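Side-chain contacts in DNA repair protein RAD2 (Saccharomyces cerevisiae, PDB 4Q0W), which cuts single-stranded DNA as a magnesium-dependent endonuclease and is essential for the incision step of excision repair of DNA damaged by ultraviolet light, bulky adducts or cross-links: residues Glu19-Lys24 / Lys202-Met207; Gly56-Ile61 / Glu356-Leu361; Glu153-Leu158 / Ile163-Ala168. All coordinates share one frame; numbering follows the deposited sequence.

Contact 1 of 3, residues Glu19-Lys24 / Lys202-Met207; sequences ESLEDK and KIYKNM. With nucleotides of chain C.
Leu21 reaches from the loop between strands 14-17 and 25-29 to the side chains of Tyr204 and Met207, and all of the close packing here is apolar. The methyl CD2 of Leu21 approaches the ring corner CE2 of Tyr204 to 3.6 Å, the two side chains sliding past each other in opposite directions. The other methyl, CD1, lies 4.3 Å from SD of Met207, a looser touch. CG of Leu21 is anti to its own carbonyl carbon (chi1 -52°), which sets its two methyls against the tyrosine and the thioether. Met26 of strand 25-29 packs on both Leu21 and Tyr204, and Phe216 meets the tyrosine ring, so the cluster is built partly on the sheet, with the loop residue Leu21 packed onto it.

Within the loop, Leu21 to Lys24 form a type II turn, Lys24 N bonding to Leu21 O at 2.9 Å.

The contact with DNA comes from Lys205 on strand 202-205. Lys205, CG anti to its backbone N (chi1 174°) and the chain extended beyond, puts NZ 2.5 Å from OP1 of DT6 in chain C, a hydrogen bond, and NZ also bonds a second DNA phosphate. Trp6 adds a cation-pi contact to this lysine.

With no hydrogen bond between the segments, their attachment rests on burial of apolar groups, while the next residue along the strand carries positive charge to the DNA backbone.

Contact 2 of 3, residues Gly56-Ile61 / Glu356-Leu361; sequences GFFRRI and EILIPL
Phe58, on helix 52-66 of the N-domain, meets Ile357 and Leu358 on helix 351-361 in a helix-helix contact that ties the C-terminal end of the modelled chain to the Rossmann-like nuclease core. The helices stand well apart: the nearest CA atoms, those of Phe58 and Leu358, are 10.3 Å from each other, so long side chains bridge the interval, with no hydrogen bond across it.

The tight part gathers at the far end of the phenylalanine ring. CZ of Phe58 is 3.7 Å from CD2 of Leu358, and the same methyl is 3.9 Å from CE2 of Phe58, so it straddles that ring bond obliquely. The ring gets there because CG of Phe58 is anti to the backbone N (chi1 -176°). Trp349 meets the same ring edge-to-face and Met343 touches it, while Leu336 and Leu339 of helix 336-347 pack on Leu358; this half is buried. Cutting Phe58 back to alanine is likely to leave the Leu358 methyl and the indole of Trp349 without their shared partner and to open a gap between the helices.

Toward solvent the fit loosens. Ile357 is partly exposed and offers the ring a single methyl. Pro360 also kinks helix 351-361, since its N makes no bond to the preceding turn; the bond from Leu361 N to Leu358 O, 3.0 Å long, is weak. On this looser side the closest approach is CG2 of Ile357 to CE1 of Phe58, at 4.0 Å.

Contact 3 of 3, residues Glu153-Leu158 / Ile163-Ala168; sequences EVQELL and IPYITA
Gln155 is the first residue of helix 153-158 to meet segment 163-168, and its side chain lies across one face of the Tyr165 ring. CG of Gln155 sits 3.9 Å from the ring centroid, offset toward the rim, in a CH-pi contact. CB and CG cover the face; the carboxamide, nearly parallel to the ring with the two planes 16° apart, extends past its rim beside CE1, CD of Gln155 lying 3.5 Å from CE1 of Tyr165. The tyrosine can be covered in this way because its CG occupies the crowded position between backbone N and carbonyl carbon (chi1 66°), which turns the ring toward the helix. Past the ring, the amide's NE2 donates to a water 2.7 Å away, and that water is 2.6 Å from OG1 of Thr167. The water thus bridges the helix side chain to the strand.

One turn on, Leu158 takes over with its two methyls diverging. CD1 of Leu158 lies 4.0 Å from CB of Tyr165, and CD2 of Leu158 is 3.8 Å from CG2 of Ile163. Phe73 and Phe75 of strand 70-75 and Ile61 of helix 52-66 also pack on this leucine. Its backbone finishes the contact: O of Leu158 accepts from N of Ile163 at 2.9 Å, a bond that pins the connection leaving the helix.

The chain then runs back as strand 165-167 at 149° to the helix direction. The long connection from strand 70-75, which also includes helix 81-98, ends in helix 148-160, and strand 165-167 then pairs parallel with strand 70-75, consistent with a beta-alpha-beta crossover of the Rossmann-like fold.

Contacts 2 and 3 adjoin, their centres 15 Å apart, and helix 52-66, which carries one side of contact 2, packs on contact 3: Phe57 packs on Val154, with CD1 of Phe57 3.5 Å from CG1 of Val154, and Ile61 packs on Leu158 and Ile163. Contact 1 stands apart, 18 Å and 20 Å from these two by centres, yet it reaches the same mixed sheet as contact 3. Along the chain, contact 3 is local and falls within the span of both others, whose own segments alternate. Contact 1 joins N-domain to I-domain and contact 2 joins N-domain to the C-terminal helix, so distant pieces of sequence are assembled into one catalytic core.

Contact 1 of 3, residues Glu19-Lys24 / Lys202-Met207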
loop_
_atom_site.group_PDB
_atom_site.type_symbol
_atom_site.label_atom_id
_atom_site.label_comp_id
_atom_site.label_asym_id
_atom_site.label_seq_id
_atom_site.Cartn_x
_atom_site.Cartn_y
_atom_site.Cartn_z
ATOM N N GLU A 19 1.280 -11.450 35.634
ATOM C CA GLU A 19 1.667 -11.814 37.000
ATOM C C GLU A 19 2.688 -10.868 37.654
ATOM O O GLU A 19 2.701 -10.706 38.885
ATOM C CB GLU A 19 2.221 -13.251 37.022
ATOM C CG GLU A 19 1.197 -14.359 36.722
ATOM C CD GLU A 19 0.837 -14.496 35.239
ATOM O OE1 GLU A 19 1.338 -13.703 34.403
ATOM O OE2 GLU A 19 0.041 -15.409 34.912
ATOM N N SER A 20 3.537 -10.238 36.842
ATOM C CA SER A 20 4.592 -9.380 37.385
ATOM C C SER A 20 4.066 -8.024 37.852
ATOM O O SER A 20 4.742 -7.314 38.603
ATOM C CB SER A 20 5.714 -9.181 36.362
ATOM O OG SER A 20 5.233 -8.532 35.202
ATOM N N LEU A 21 2.858 -7.672 37.427
ATOM C CA LEU A 21 2.310 -6.354 37.736
ATOM C C LEU A 21 1.666 -6.275 39.120
ATOM O O LEU A 21 1.062 -5.258 39.478
ATOM C CB LEU A 21 1.308 -5.945 36.658
ATOM C CG LEU A 21 1.844 -6.035 35.235
ATOM C CD1 LEU A 21 0.780 -5.649 34.218
ATOM C CD2 LEU A 21 3.076 -5.150 35.095
ATOM N N GLU A 22 1.802 -7.350 39.897
ATOM C CA GLU A 22 1.185 -7.418 41.215
ATOM C C GLU A 22 1.584 -6.232 42.078
ATOM O O GLU A 22 2.764 -5.906 42.164
ATOM C CB GLU A 22 1.555 -8.726 41.919
ATOM C CG GLU A 22 0.984 -8.826 43.310
ATOM C CD GLU A 22 1.333 -10.135 44.007
ATOM O OE1 GLU A 22 1.825 -10.074 45.155
ATOM O OE2 GLU A 22 1.108 -11.216 43.415
ATOM N N ASP A 23 0.581 -5.586 42.684
ATOM C CA ASP A 23 0.750 -4.397 43.534
ATOM C C ASP A 23 1.121 -3.099 42.808
ATOM O O ASP A 23 1.225 -2.043 43.445
ATOM C CB ASP A 23 1.712 -4.657 44.698
ATOM C CG ASP A 23 1.198 -5.723 45.643
ATOM O OD1 ASP A 23 -0.016 -5.715 45.928
ATOM O OD2 ASP A 23 2.004 -6.573 46.087
ATOM N N LYS A 24 1.318 -3.155 41.493
ATOM C CA LYS A 24 1.590 -1.940 40.729
ATOM C C LYS A 24 0.391 -0.997 40.772
ATOM O O LYS A 24 -0.750 -1.432 40.600
ATOM C CB LYS A 24 1.924 -2.273 39.272
ATOM C CG LYS A 24 3.406 -2.169 38.926
ATOM C CD LYS A 24 4.263 -2.940 39.911
ATOM C CE LYS A 24 5.749 -2.723 39.637
ATOM N NZ LYS A 24 6.121 -3.080 38.240
ATOM N N LYS A 202 6.007 5.072 30.985
ATOM C CA LYS A 202 5.977 3.624 31.270
ATOM C C LYS A 202 4.618 3.045 30.897
ATOM O O LYS A 202 3.698 2.973 31.732
ATOM C CB LYS A 202 6.293 3.334 32.751
ATOM C CG LYS A 202 7.735 3.666 33.162
ATOM C CD LYS A 202 7.951 3.487 34.655
ATOM N N ILE A 203 4.509 2.625 29.645
ATOM C CA ILE A 203 3.218 2.405 29.008
ATOM C C ILE A 203 2.959 0.916 28.859
ATOM O O ILE A 203 3.835 0.185 28.392
ATOM C CB ILE A 203 3.204 3.044 27.595
ATOM C CG1 ILE A 203 3.554 4.539 27.669
ATOM C CG2 ILE A 203 1.868 2.802 26.902
ATOM C CD1 ILE A 203 2.842 5.313 28.746
ATOM N N TYR A 204 1.763 0.465 29.242
ATOM C CA TYR A 204 1.388 -0.929 29.033
ATOM C C TYR A 204 0.274 -1.046 28.001
ATOM O O TYR A 204 -0.878 -0.672 28.256
ATOM C CB TYR A 204 1.003 -1.598 30.358
ATOM C CG TYR A 204 2.136 -1.630 31.371
ATOM C CD1 TYR A 204 2.473 -0.496 32.097
ATOM C CD2 TYR A 204 2.868 -2.796 31.599
ATOM C CE1 TYR A 204 3.506 -0.514 33.022
ATOM C CE2 TYR A 204 3.905 -2.825 32.522
ATOM C CZ TYR A 204 4.214 -1.685 33.229
ATOM O OH TYR A 204 5.232 -1.696 34.148
ATOM N N LYS A 205 0.634 -1.583 26.840
ATOM C CA LYS A 205 -0.245 -1.642 25.678
ATOM C C LYS A 205 -0.792 -3.068 25.490
ATOM O O LYS A 205 -0.103 -4.050 25.815
ATOM C CB LYS A 205 0.537 -1.203 24.416
ATOM C CG LYS A 205 -0.240 -1.373 23.119
ATOM C CD LYS A 205 0.499 -0.911 21.869
ATOM C CE LYS A 205 -0.266 -1.377 20.633
ATOM N NZ LYS A 205 0.304 -0.857 19.349
ATOM N N ASN A 206 -2.018 -3.178 24.972
ATOM C CA ASN A 206 -2.674 -4.474 24.725
ATOM C C ASN A 206 -2.979 -5.229 26.012
ATOM O O ASN A 206 -3.007 -6.459 26.027
ATOM C CB ASN A 206 -1.848 -5.362 23.773
ATOM C CG ASN A 206 -1.749 -4.787 22.377
ATOM O OD1 ASN A 206 -2.411 -3.801 22.049
ATOM N ND2 ASN A 206 -0.930 -5.407 21.542
ATOM N N MET A 207 -3.197 -4.482 27.088
ATOM C CA MET A 207 -3.523 -5.052 28.392
ATOM C C MET A 207 -4.779 -5.937 28.344
ATOM O O MET A 207 -4.870 -6.929 29.058
ATOM C CB MET A 207 -3.725 -3.925 29.405
ATOM C CG MET A 207 -4.077 -4.379 30.814
ATOM S SD MET A 207 -2.641 -5.034 31.694
ATOM C CE MET A 207 -3.476 -5.922 33.003
ATOM P P DT C 6 -1.042 -1.234 16.278
ATOM O OP1 DT C 6 -0.183 -2.065 17.161
ATOM O OP2 DT C 6 -0.457 -0.133 15.467
ATOM O "O5'" DT C 6 -1.853 -2.180 15.262
ATOM C "C5'" DT C 6 -2.675 -3.252 15.727
ATOM C "C4'" DT C 6 -3.409 -3.914 14.568
ATOM O "O4'" DT C 6 -4.417 -3.031 14.002
ATOM C "C3'" DT C 6 -2.538 -4.373 13.395
ATOM O "O3'" DT C 6 -2.759 -5.783 13.280
ATOM C "C2'" DT C 6 -3.027 -3.555 12.187
ATOM C "C1'" DT C 6 -4.458 -3.209 12.596
ATOM N N1 DT C 6 -5.075 -1.954 12.039
ATOM C C2 DT C 6 -6.304 -2.054 11.417
ATOM O O2 DT C 6 -6.898 -3.108 11.271
ATOM N N3 DT C 6 -6.825 -0.874 10.959
ATOM C C4 DT C 6 -6.248 0.383 11.058
ATOM O O4 DT C 6 -6.809 1.383 10.603
ATOM C C5 DT C 6 -4.960 0.425 11.731
ATOM C C7 DT C 6 -4.240 1.739 11.898
ATOM C C6 DT C 6 -4.440 -0.730 12.190
#

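Contact 2 of 3, residues Gly56-Ile61 / Glu356-Leu361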
loop_
_atom_site.group_PDB
_atom_site.type_symbol
_atom_site.label_atom_id
_atom_site.label_comp_id
_atom_site.label_asym_id
_atom_site.label_seq_id
_atom_site.Cartn_x
_atom_site.Cartn_y
_atom_site.Cartn_z
ATOM N N GLY A 56 -18.493 -4.778 29.906
ATOM C CA GLY A 56 -17.125 -4.521 29.486
ATOM C C GLY A 56 -16.255 -4.030 30.624
ATOM O O GLY A 56 -15.193 -4.594 30.880
ATOM N N PHE A 57 -16.697 -2.972 31.304
ATOM C CA PHE A 57 -15.948 -2.449 32.439
ATOM C C PHE A 57 -15.759 -3.504 33.522
ATOM O O PHE A 57 -14.650 -3.648 34.051
ATOM C CB PHE A 57 -16.626 -1.219 33.034
ATOM C CG PHE A 57 -16.124 0.084 32.474
ATOM C CD1 PHE A 57 -16.558 0.534 31.232
ATOM C CD2 PHE A 57 -15.234 0.871 33.198
ATOM C CE1 PHE A 57 -16.108 1.736 30.717
ATOM C CE2 PHE A 57 -14.779 2.077 32.689
ATOM C CZ PHE A 57 -15.218 2.508 31.441
ATOM N N PHE A 58 -16.825 -4.244 33.846
ATOM C CA PHE A 58 -16.745 -5.250 34.910
ATOM C C PHE A 58 -15.649 -6.295 34.635
ATOM O O PHE A 58 -14.846 -6.617 35.513
ATOM C CB PHE A 58 -18.107 -5.936 35.134
ATOM C CG PHE A 58 -18.116 -6.924 36.283
ATOM C CD1 PHE A 58 -17.769 -8.256 36.081
ATOM C CD2 PHE A 58 -18.492 -6.522 37.563
ATOM C CE1 PHE A 58 -17.780 -9.172 37.147
ATOM C CE2 PHE A 58 -18.504 -7.428 38.627
ATOM C CZ PHE A 58 -18.144 -8.750 38.413
ATOM N N ARG A 59 -15.634 -6.820 33.416
ATOM C CA ARG A 59 -14.661 -7.825 33.013
ATOM C C ARG A 59 -13.210 -7.318 33.075
ATOM O O ARG A 59 -12.293 -8.048 33.490
ATOM C CB ARG A 59 -14.986 -8.292 31.590
ATOM C CG ARG A 59 -14.024 -9.336 31.030
ATOM C CD ARG A 59 -14.457 -9.782 29.634
ATOM N N ARG A 60 -12.993 -6.076 32.650
ATOM C CA ARG A 60 -11.644 -5.513 32.682
ATOM C C ARG A 60 -11.190 -5.217 34.108
ATOM O O ARG A 60 -10.034 -5.450 34.458
ATOM C CB ARG A 60 -11.553 -4.263 31.794
ATOM C CG ARG A 60 -11.696 -4.590 30.318
ATOM C CD ARG A 60 -11.333 -3.403 29.437
ATOM N NE ARG A 60 -11.344 -3.759 28.025
ATOM C CZ ARG A 60 -11.050 -2.910 27.045
ATOM N NH1 ARG A 60 -10.714 -1.661 27.331
ATOM N NH2 ARG A 60 -11.091 -3.310 25.782
ATOM N N ILE A 61 -12.104 -4.712 34.933
ATOM C CA ILE A 61 -11.793 -4.433 36.336
ATOM C C ILE A 61 -11.373 -5.727 37.041
ATOM O O ILE A 61 -10.413 -5.748 37.819
ATOM C CB ILE A 61 -13.012 -3.824 37.060
ATOM C CG1 ILE A 61 -13.220 -2.370 36.631
ATOM C CG2 ILE A 61 -12.856 -3.907 38.582
ATOM C CD1 ILE A 61 -14.593 -1.801 37.040
ATOM N N GLU A 356 -19.496 -15.840 42.491
ATOM C CA GLU A 356 -18.581 -16.819 41.932
ATOM C C GLU A 356 -17.336 -16.129 41.383
ATOM O O GLU A 356 -16.228 -16.658 41.486
ATOM C CB GLU A 356 -19.286 -17.603 40.835
ATOM C CG GLU A 356 -18.454 -18.694 40.201
ATOM C CD GLU A 356 -19.278 -19.554 39.267
ATOM O OE1 GLU A 356 -20.413 -19.142 38.935
ATOM O OE2 GLU A 356 -18.796 -20.641 38.876
ATOM N N ILE A 357 -17.528 -14.930 40.830
ATOM C CA ILE A 357 -16.432 -14.143 40.270
ATOM C C ILE A 357 -15.764 -13.254 41.320
ATOM O O ILE A 357 -14.539 -13.160 41.376
ATOM C CB ILE A 357 -16.921 -13.287 39.068
ATOM C CG1 ILE A 357 -17.329 -14.200 37.907
ATOM C CG2 ILE A 357 -15.845 -12.309 38.615
ATOM C CD1 ILE A 357 -18.182 -13.528 36.846
ATOM N N LEU A 358 -16.565 -12.620 42.168
ATOM C CA LEU A 358 -16.063 -11.556 43.033
ATOM C C LEU A 358 -15.384 -12.033 44.320
ATOM O O LEU A 358 -14.404 -11.431 44.770
ATOM C CB LEU A 358 -17.191 -10.569 43.370
ATOM C CG LEU A 358 -17.707 -9.673 42.241
ATOM C CD1 LEU A 358 -18.894 -8.847 42.727
ATOM C CD2 LEU A 358 -16.587 -8.749 41.727
ATOM N N ILE A 359 -15.909 -13.098 44.917
ATOM C CA ILE A 359 -15.360 -13.606 46.180
ATOM C C ILE A 359 -13.856 -13.954 46.120
ATOM O O ILE A 359 -13.104 -13.548 47.015
ATOM C CB ILE A 359 -16.223 -14.765 46.769
ATOM C CG1 ILE A 359 -17.560 -14.218 47.278
ATOM C CG2 ILE A 359 -15.499 -15.460 47.911
ATOM C CD1 ILE A 359 -18.562 -15.293 47.682
ATOM N N PRO A 360 -13.408 -14.681 45.072
ATOM C CA PRO A 360 -11.960 -14.926 44.961
ATOM C C PRO A 360 -11.133 -13.639 44.861
ATOM O O PRO A 360 -9.993 -13.620 45.328
ATOM C CB PRO A 360 -11.831 -15.719 43.656
ATOM C CG PRO A 360 -13.158 -16.377 43.481
ATOM C CD PRO A 360 -14.164 -15.397 44.025
ATOM N N LEU A 361 -11.698 -12.588 44.269
ATOM C CA LEU A 361 -11.003 -11.304 44.133
ATOM C C LEU A 361 -10.861 -10.555 45.454
ATOM O O LEU A 361 -9.929 -9.778 45.633
ATOM C CB LEU A 361 -11.720 -10.412 43.122
ATOM C CG LEU A 361 -11.290 -10.491 41.659
ATOM C CD1 LEU A 361 -10.635 -11.817 41.309
ATOM C CD2 LEU A 361 -12.474 -10.221 40.740
#

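Contact 3 of 3, residues Glu153-Leu158 / Ile163-Ala168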
loop_
_atom_site.group_PDB
_atom_site.type_symbol
_atom_site.label_atom_id
_atom_site.label_comp_id
_atom_site.label_asym_id
_atom_site.label_seq_id
_atom_site.Cartn_x
_atom_site.Cartn_y
_atom_site.Cartn_z
ATOM N N GLU A 153 -22.794 5.482 35.443
ATOM C CA GLU A 153 -22.953 4.064 35.755
ATOM C C GLU A 153 -21.621 3.345 35.967
ATOM O O GLU A 153 -21.445 2.618 36.953
ATOM C CB GLU A 153 -23.752 3.362 34.650
ATOM C CG GLU A 153 -25.276 3.535 34.791
ATOM C CD GLU A 153 -26.030 3.247 33.501
ATOM O OE1 GLU A 153 -27.273 3.335 33.521
ATOM O OE2 GLU A 153 -25.383 2.945 32.467
ATOM N N VAL A 154 -20.689 3.529 35.036
ATOM C CA VAL A 154 -19.402 2.856 35.160
ATOM C C VAL A 154 -18.654 3.431 36.357
ATOM O O VAL A 154 -17.931 2.713 37.051
ATOM C CB VAL A 154 -18.557 2.911 33.850
ATOM C CG1 VAL A 154 -19.294 2.226 32.724
ATOM C CG2 VAL A 154 -18.228 4.338 33.464
ATOM N N GLN A 155 -18.861 4.713 36.641
ATOM C CA GLN A 155 -18.192 5.294 37.795
ATOM C C GLN A 155 -18.795 4.785 39.109
ATOM O O GLN A 155 -18.088 4.641 40.104
ATOM C CB GLN A 155 -18.185 6.819 37.721
ATOM C CG GLN A 155 -17.254 7.343 36.623
ATOM C CD GLN A 155 -17.465 8.819 36.324
ATOM O OE1 GLN A 155 -18.385 9.449 36.852
ATOM N NE2 GLN A 155 -16.612 9.374 35.472
ATOM N N GLU A 156 -20.093 4.506 39.110
ATOM C CA GLU A 156 -20.729 3.909 40.286
ATOM C C GLU A 156 -20.154 2.507 40.499
ATOM O O GLU A 156 -19.832 2.120 41.616
ATOM C CB GLU A 156 -22.250 3.851 40.116
ATOM C CG GLU A 156 -22.996 3.154 41.268
ATOM C CD GLU A 156 -22.833 3.870 42.593
ATOM O OE1 GLU A 156 -22.619 5.101 42.588
ATOM O OE2 GLU A 156 -22.910 3.202 43.647
ATOM N N LEU A 157 -20.019 1.756 39.413
ATOM C CA LEU A 157 -19.410 0.437 39.475
ATOM C C LEU A 157 -18.017 0.529 40.083
ATOM O O LEU A 157 -17.690 -0.204 41.035
ATOM C CB LEU A 157 -19.355 -0.186 38.085
ATOM C CG LEU A 157 -18.716 -1.572 37.967
ATOM C CD1 LEU A 157 -19.440 -2.592 38.842
ATOM C CD2 LEU A 157 -18.710 -2.021 36.530
ATOM N N LEU A 158 -17.211 1.449 39.552
ATOM C CA LEU A 158 -15.857 1.672 40.057
ATOM C C LEU A 158 -15.841 1.923 41.567
ATOM O O LEU A 158 -15.027 1.344 42.292
ATOM C CB LEU A 158 -15.193 2.833 39.316
ATOM C CG LEU A 158 -14.649 2.473 37.934
ATOM C CD1 LEU A 158 -14.274 3.735 37.140
ATOM C CD2 LEU A 158 -13.439 1.528 38.077
ATOM N N ILE A 163 -12.512 1.374 43.744
ATOM C CA ILE A 163 -11.453 1.839 42.840
ATOM C C ILE A 163 -11.551 3.339 42.587
ATOM O O ILE A 163 -12.573 3.836 42.118
ATOM C CB ILE A 163 -11.473 1.069 41.506
ATOM C CG1 ILE A 163 -11.168 -0.414 41.744
ATOM C CG2 ILE A 163 -10.471 1.652 40.499
ATOM C CD1 ILE A 163 -11.508 -1.278 40.558
ATOM N N PRO A 164 -10.471 4.069 42.890
ATOM C CA PRO A 164 -10.465 5.512 42.674
ATOM C C PRO A 164 -10.499 5.852 41.183
ATOM O O PRO A 164 -9.930 5.129 40.351
ATOM C CB PRO A 164 -9.129 5.958 43.297
ATOM C CG PRO A 164 -8.254 4.769 43.244
ATOM C CD PRO A 164 -9.170 3.563 43.370
ATOM N N TYR A 165 -11.198 6.928 40.851
ATOM C CA TYR A 165 -11.242 7.419 39.480
ATOM C C TYR A 165 -11.210 8.937 39.535
ATOM O O TYR A 165 -11.538 9.533 40.572
ATOM C CB TYR A 165 -12.477 6.902 38.717
ATOM C CG TYR A 165 -13.800 7.419 39.255
ATOM C CD1 TYR A 165 -14.333 8.617 38.794
ATOM C CD2 TYR A 165 -14.512 6.709 40.221
ATOM C CE1 TYR A 165 -15.535 9.112 39.281
ATOM C CE2 TYR A 165 -15.729 7.197 40.718
ATOM C CZ TYR A 165 -16.227 8.401 40.243
ATOM O OH TYR A 165 -17.425 8.902 40.714
ATOM N N ILE A 166 -10.777 9.553 38.437
ATOM C CA ILE A 166 -10.800 11.004 38.298
ATOM C C ILE A 166 -11.252 11.352 36.886
ATOM O O ILE A 166 -11.191 10.519 35.968
ATOM C CB ILE A 166 -9.414 11.661 38.554
ATOM C CG1 ILE A 166 -8.363 11.091 37.608
ATOM C CG2 ILE A 166 -8.960 11.465 40.004
ATOM C CD1 ILE A 166 -6.975 11.669 37.846
ATOM N N THR A 167 -11.720 12.578 36.708
ATOM C CA THR A 167 -11.986 13.061 35.364
ATOM C C THR A 167 -10.926 14.104 35.076
ATOM O O THR A 167 -10.786 15.069 35.827
ATOM C CB THR A 167 -13.390 13.662 35.247
ATOM O OG1 THR A 167 -14.350 12.676 35.638
ATOM C CG2 THR A 167 -13.685 14.089 33.805
ATOM N N ALA A 168 -10.143 13.876 34.022
ATOM C CA ALA A 168 -9.140 14.841 33.587
ATOM C C ALA A 168 -9.836 16.130 33.171
ATOM O O ALA A 168 -10.937 16.077 32.637
ATOM C CB ALA A 168 -8.351 14.284 32.410
HETATM O O HOH W 1 -16.455 11.810 34.320
#